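Local coordinates for nitroreductase family protein (Sphingopyxis sp., PDB 7DP1) that probably uses flavin mononucleotide and NADPH to reduce nitro groups, including those of dinitroaniline herbicides, as a homodimeric nitroreductase, at residues A72-G77 and A179-T184; D97-G102 and L222-D227. The protein carries 1 engineered substitution. One frame throughout, in Å; residues are numbered along the deposited sequence.

Contact 1. Residues A72-G77 and A179-T184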
loop_
_atom_site.group_PDB
_atom_site.type_symbol
_atom_site.label_atom_id
_atom_site.label_comp_id
_atom_site.label_asym_id
_atom_site.label_seq_id
_atom_site.Cartn_x
_atom_site.Cartn_y
_atom_site.Cartn_z
ATOM N N ALA A 72 -11.929 28.040 -1.089
ATOM C CA ALA A 72 -11.675 29.270 -0.338
ATOM C C ALA A 72 -10.202 29.399 0.045
ATOM O O ALA A 72 -9.659 30.495 0.033
ATOM C CB ALA A 72 -12.551 29.328 0.903
ATOM N N ARG A 73 -9.571 28.285 0.414
ATOM C CA ARG A 73 -8.149 28.286 0.705
ATOM C C ARG A 73 -7.391 28.520 -0.585
ATOM O O ARG A 73 -6.406 29.265 -0.616
ATOM C CB ARG A 73 -7.704 26.955 1.339
ATOM C CG ARG A 73 -8.393 26.606 2.647
ATOM C CD ARG A 73 -8.217 27.715 3.669
ATOM N NE ARG A 73 -6.839 27.793 4.158
ATOM C CZ ARG A 73 -6.452 28.563 5.171
ATOM N NH1 ARG A 73 -5.187 28.556 5.564
ATOM N NH2 ARG A 73 -7.330 29.340 5.796
ATOM N N ILE A 74 -7.878 27.913 -1.664
ATOM C CA ILE A 74 -7.115 27.895 -2.909
ATOM C C ILE A 74 -6.887 29.302 -3.449
ATOM O O ILE A 74 -5.800 29.609 -3.911
ATOM C CB ILE A 74 -7.797 27.034 -3.987
ATOM C CG1 ILE A 74 -7.613 25.562 -3.666
ATOM C CG2 ILE A 74 -7.192 27.287 -5.357
ATOM C CD1 ILE A 74 -8.199 24.663 -4.700
ATOM N N VAL A 75 -7.897 30.159 -3.374
ATOM C CA VAL A 75 -7.731 31.520 -3.872
ATOM C C VAL A 75 -6.820 32.337 -2.963
ATOM O O VAL A 75 -6.434 33.462 -3.304
ATOM C CB VAL A 75 -9.083 32.241 -4.036
ATOM C CG1 VAL A 75 -9.896 31.589 -5.149
ATOM C CG2 VAL A 75 -9.857 32.274 -2.710
ATOM N N MET A 76 -6.496 31.796 -1.791
ATOM C CA MET A 76 -5.563 32.472 -0.892
ATOM C C MET A 76 -4.142 32.340 -1.411
ATOM O O MET A 76 -3.200 32.876 -0.828
ATOM C CB MET A 76 -5.648 31.916 0.531
ATOM C CG MET A 76 -6.969 32.179 1.241
ATOM S SD MET A 76 -6.984 31.623 2.962
ATOM C CE MET A 76 -8.708 31.866 3.397
ATOM N N GLY A 77 -3.997 31.624 -2.519
ATOM C CA GLY A 77 -2.697 31.382 -3.111
ATOM C C GLY A 77 -1.904 30.457 -2.216
ATOM O O GLY A 77 -2.468 29.567 -1.567
ATOM N N ALA A 179 -4.237 16.598 0.820
ATOM C CA ALA A 179 -3.382 16.757 1.986
ATOM C C ALA A 179 -2.734 18.145 2.024
ATOM O O ALA A 179 -2.219 18.554 3.062
ATOM C CB ALA A 179 -2.300 15.644 2.022
ATOM N N MET A 180 -2.767 18.869 0.905
ATOM C CA MET A 180 -2.352 20.285 0.870
ATOM C C MET A 180 -3.208 21.199 1.737
ATOM O O MET A 180 -2.789 22.303 2.072
ATOM C CB MET A 180 -2.354 20.819 -0.563
ATOM C CG MET A 180 -1.200 20.302 -1.411
ATOM S SD MET A 180 0.337 21.153 -0.985
ATOM C CE MET A 180 0.990 20.112 0.321
ATOM N N TYR A 181 -4.418 20.757 2.061
ATOM C CA TYR A 181 -5.329 21.554 2.890
ATOM C C TYR A 181 -5.948 20.658 3.949
ATOM O O TYR A 181 -7.149 20.756 4.206
ATOM C CB TYR A 181 -6.447 22.203 2.061
ATOM C CG TYR A 181 -5.942 23.014 0.909
ATOM C CD1 TYR A 181 -5.468 24.309 1.106
ATOM C CD2 TYR A 181 -5.907 22.482 -0.374
ATOM C CE1 TYR A 181 -4.986 25.053 0.063
ATOM C CE2 TYR A 181 -5.424 23.227 -1.432
ATOM C CZ TYR A 181 -4.963 24.511 -1.207
ATOM O OH TYR A 181 -4.479 25.265 -2.252
ATOM N N GLY A 182 -5.126 19.795 4.546
ATOM C CA GLY A 182 -5.591 18.788 5.483
ATOM C C GLY A 182 -6.512 19.324 6.571
ATOM O O GLY A 182 -7.596 18.779 6.797
ATOM N N ALA A 183 -6.086 20.403 7.223
ATOM C CA ALA A 183 -6.826 20.972 8.350
ATOM C C ALA A 183 -8.232 21.386 7.951
ATOM O O ALA A 183 -9.182 21.142 8.688
ATOM C CB ALA A 183 -6.079 22.167 8.937
ATOM N N THR A 184 -8.357 22.020 6.789
ATOM C CA THR A 184 -9.665 22.411 6.269
ATOM C C THR A 184 -10.528 21.183 5.989
ATOM O O THR A 184 -11.677 21.117 6.400
ATOM C CB THR A 184 -9.553 23.223 4.973
ATOM O OG1 THR A 184 -8.943 24.483 5.250
ATOM C CG2 THR A 184 -10.938 23.453 4.374
HETATM O O HOH W 1 -4.170 27.881 -1.326
#
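Y181 reaches from the start of helix 182-189 to the last turn of helix 60-74, where its ring lies against R73 and I74. Its CB leaves the N-cap position of helix 182-189, and the first torsion sets CG opposite the carbonyl carbon (chi1 -54°), which carries the ring across the gap. The ring meets the root of R73 obliquely: Y181 CD1 is 3.5 Å from R73 CB. Farther out, CZ sits 3.8 Å from I74 CG1, the two side chains crossing at about a right angle. At the tip, OH donates to a water 2.8 Å away, in the plane of the ring. That water donates to R73 O at 2.7 Å; its link to G77 O is too short to be trusted in detail. Tyrosine suits this place because its carbons pack on aliphatic groups while its hydroxyl reaches, through the water, the backbone carbonyl of R73. A phenylalanine in its place would probably keep much of the packing but leave the water without its phenolic donor. Beside the ring, R73 bends at chi2 and chi3 and passes T184, with CG 3.4 Å from T184 OG1. That hydroxyl is hydrogen-bonded to Q82, while R73 NE holds G80 O. The sulfur of M76 lies 3.6 Å above one face of the R73 guanidinium plane, toward its rim. I74 to G77 form a type I turn, closed by G77 N on I74 O at 3.0 Å, and G77 has the positive phi that glycine tolerates readily. The I74-G77 turn at the close of helix 60-74 thus meets the N-cap of helix 182-189, within the alpha+beta nitroreductase fold, with the Y181 side chain about 10 Å from the bound flavin mononucleotide.

Contact 2. Residues D97-G102 and L222-D227; sequences DSRRFG and LDEVID
R99 and E224 run past each other in opposite directions, their guanidinium and carboxylate planes 81° apart. R99 is extended from CG to NE, which gives it the length to span backbones whose nearest CA atoms, those of R99 and E224, are 12.1 Å apart. E224 is likewise extended beyond CG and brings OE2 to the edge of the guanidinium, near its plane. The salt bridge rests on one weak hydrogen bond, R99 NH2 to E224 OE2 at 3.3 Å, bent to an N-H...O angle of 137°. A water forms a second link, accepting from R99 NH2 at 2.9 Å and donating to the backbone oxygen of E224 at 3.1 Å. The stronger partner of R99 is L50 O of the second subunit, bound by NH1, so one arginine joins a helix, the chain's C-terminal part and the partner protomer. An arginine fits because its several N-H groups can serve all three at once. On the same helix R100 grips D97 side-on: R100 NE and NH2 both donate to D97 OD1, at 3.1 and 3.0 Å, with OD1 in the guanidinium plane. Across the contact, L222 O accepts from both V225 N and I226 N, tightening the turn that carries E224. Helix 96-109 thus faces a short 3-10 turn leading into strand 226-229, where I226 and D227 pair in parallel with a strand of the second subunit and extend its sheet across the dimer interface.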
loop_
_atom_site.group_PDB
_atom_site.type_symbol
_atom_site.label_atom_id
_atom_site.label_comp_id
_atom_site.label_asym_id
_atom_site.label_seq_id
_atom_site.Cartn_x
_atom_site.Cartn_y
_atom_site.Cartn_z
ATOM N N ASP A 97 12.687 11.974 -9.882
ATOM C CA ASP A 97 12.085 13.232 -10.263
ATOM C C ASP A 97 11.710 13.230 -11.751
ATOM O O ASP A 97 10.693 13.808 -12.123
ATOM C CB ASP A 97 13.031 14.387 -9.936
ATOM C CG ASP A 97 12.325 15.722 -9.925
ATOM O OD1 ASP A 97 11.484 15.927 -9.020
ATOM O OD2 ASP A 97 12.613 16.563 -10.807
ATOM N N SER A 98 12.463 12.520 -12.587
ATOM C CA SER A 98 12.103 12.445 -14.003
ATOM C C SER A 98 10.818 11.639 -14.218
ATOM O O SER A 98 10.045 11.920 -15.131
ATOM C CB SER A 98 13.256 11.858 -14.834
ATOM O OG SER A 98 13.582 10.533 -14.447
ATOM N N ARG A 99 10.549 10.692 -13.324
ATOM C CA ARG A 99 9.372 9.838 -13.455
ATOM C C ARG A 99 8.059 10.622 -13.405
ATOM O O ARG A 99 7.181 10.415 -14.245
ATOM C CB ARG A 99 9.386 8.764 -12.362
ATOM C CG ARG A 99 10.583 7.819 -12.464
ATOM C CD ARG A 99 10.637 6.807 -11.311
ATOM N NE ARG A 99 11.858 5.996 -11.370
ATOM C CZ ARG A 99 12.104 4.919 -10.624
ATOM N NH1 ARG A 99 11.220 4.498 -9.723
ATOM N NH2 ARG A 99 13.258 4.276 -10.765
ATOM N N ARG A 100 7.928 11.540 -12.450
ATOM C CA ARG A 100 6.677 12.286 -12.319
ATOM C C ARG A 100 6.420 13.288 -13.435
ATOM O O ARG A 100 5.272 13.536 -13.801
ATOM C CB ARG A 100 6.601 13.000 -10.962
ATOM C CG ARG A 100 7.801 13.808 -10.524
ATOM C CD ARG A 100 7.417 14.545 -9.238
ATOM N NE ARG A 100 8.445 15.475 -8.791
ATOM C CZ ARG A 100 8.248 16.440 -7.897
ATOM N NH1 ARG A 100 7.052 16.612 -7.355
ATOM N NH2 ARG A 100 9.250 17.239 -7.553
ATOM N N PHE A 101 7.475 13.884 -13.970
ATOM C CA PHE A 101 7.278 14.844 -15.041
ATOM C C PHE A 101 6.987 14.129 -16.353
ATOM O O PHE A 101 6.254 14.644 -17.195
ATOM C CB PHE A 101 8.482 15.765 -15.137
ATOM C CG PHE A 101 8.639 16.640 -13.935
ATOM C CD1 PHE A 101 7.707 17.622 -13.661
ATOM C CD2 PHE A 101 9.687 16.451 -13.053
ATOM C CE1 PHE A 101 7.831 18.413 -12.543
ATOM C CE2 PHE A 101 9.816 17.241 -11.931
ATOM C CZ PHE A 101 8.895 18.227 -11.681
ATOM N N GLY A 102 7.535 12.925 -16.498
ATOM C CA GLY A 102 7.257 12.087 -17.650
ATOM C C GLY A 102 5.799 11.666 -17.735
ATOM O O GLY A 102 5.217 11.643 -18.820
ATOM N N LEU A 222 11.795 -3.646 -15.014
ATOM C CA LEU A 222 12.127 -4.361 -13.791
ATOM C C LEU A 222 13.590 -4.216 -13.427
ATOM O O LEU A 222 13.961 -4.364 -12.265
ATOM C CB LEU A 222 11.757 -5.834 -13.925
ATOM C CG LEU A 222 10.344 -6.173 -13.452
ATOM C CD1 LEU A 222 9.260 -5.487 -14.253
ATOM C CD2 LEU A 222 10.164 -7.688 -13.419
ATOM N N ASP A 223 14.394 -3.887 -14.433
ATOM C CA ASP A 223 15.823 -3.640 -14.306
ATOM C C ASP A 223 16.145 -2.628 -13.211
ATOM O O ASP A 223 17.193 -2.712 -12.564
ATOM C CB ASP A 223 16.351 -3.118 -15.642
ATOM C CG ASP A 223 15.512 -3.594 -16.819
ATOM O OD1 ASP A 223 15.666 -4.755 -17.231
ATOM O OD2 ASP A 223 14.663 -2.820 -17.309
ATOM N N GLU A 224 15.247 -1.657 -13.039
ATOM C CA GLU A 224 15.405 -0.594 -12.053
ATOM C C GLU A 224 14.728 -0.908 -10.738
ATOM O O GLU A 224 14.786 -0.101 -9.813
ATOM C CB GLU A 224 14.838 0.729 -12.577
ATOM C CG GLU A 224 15.566 1.322 -13.772
ATOM C CD GLU A 224 15.118 2.742 -14.069
ATOM O OE1 GLU A 224 14.505 2.967 -15.135
ATOM O OE2 GLU A 224 15.362 3.632 -13.227
ATOM N N VAL A 225 14.106 -2.079 -10.642
ATOM C CA VAL A 225 13.257 -2.399 -9.501
ATOM C C VAL A 225 13.742 -3.605 -8.719
ATOM O O VAL A 225 13.791 -3.585 -7.483
ATOM C CB VAL A 225 11.795 -2.714 -9.931
ATOM C CG1 VAL A 225 10.927 -2.912 -8.719
ATOM C CG2 VAL A 225 11.215 -1.633 -10.839
ATOM N N ILE A 226 14.089 -4.659 -9.447
ATOM C CA ILE A 226 14.347 -5.950 -8.831
ATOM C C ILE A 226 15.804 -6.414 -8.932
ATOM O O ILE A 226 16.387 -6.422 -10.007
ATOM C CB ILE A 226 13.456 -7.025 -9.469
ATOM C CG1 ILE A 226 12.008 -6.539 -9.561
ATOM C CG2 ILE A 226 13.523 -8.303 -8.662
ATOM C CD1 ILE A 226 11.309 -6.457 -8.231
ATOM N N ASP A 227 16.372 -6.826 -7.806
ATOM C CA ASP A 227 17.686 -7.470 -7.791
ATOM C C ASP A 227 17.523 -8.930 -7.392
ATOM O O ASP A 227 16.838 -9.236 -6.420
ATOM C CB ASP A 227 18.627 -6.753 -6.831
ATOM C CG ASP A 227 20.013 -7.319 -6.856
ATOM O OD1 ASP A 227 20.507 -7.637 -7.957
ATOM O OD2 ASP A 227 20.607 -7.457 -5.772
HETATM O O HOH W 2 12.757 2.136 -8.931
#

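Overall arrangement
Contact 1 is partly buried and contact 2 lies at the surface; their centres are 31 Å apart and their nearest atoms about 10 Å, without touching. They share no helix or strand, although helices 60-74 and 96-109 follow each other in the chain. Residues 72-77 and 179-184 meet mainly through aromatic and aliphatic carbons, with a water serving the polar tip, and no other subunit touches them. Residues 97-102 and 222-227 bury far less area and rely on opposite charges, a water and the neighbouring subunit. The first joins two helices within one protomer, whereas the second belongs to the dimer interface.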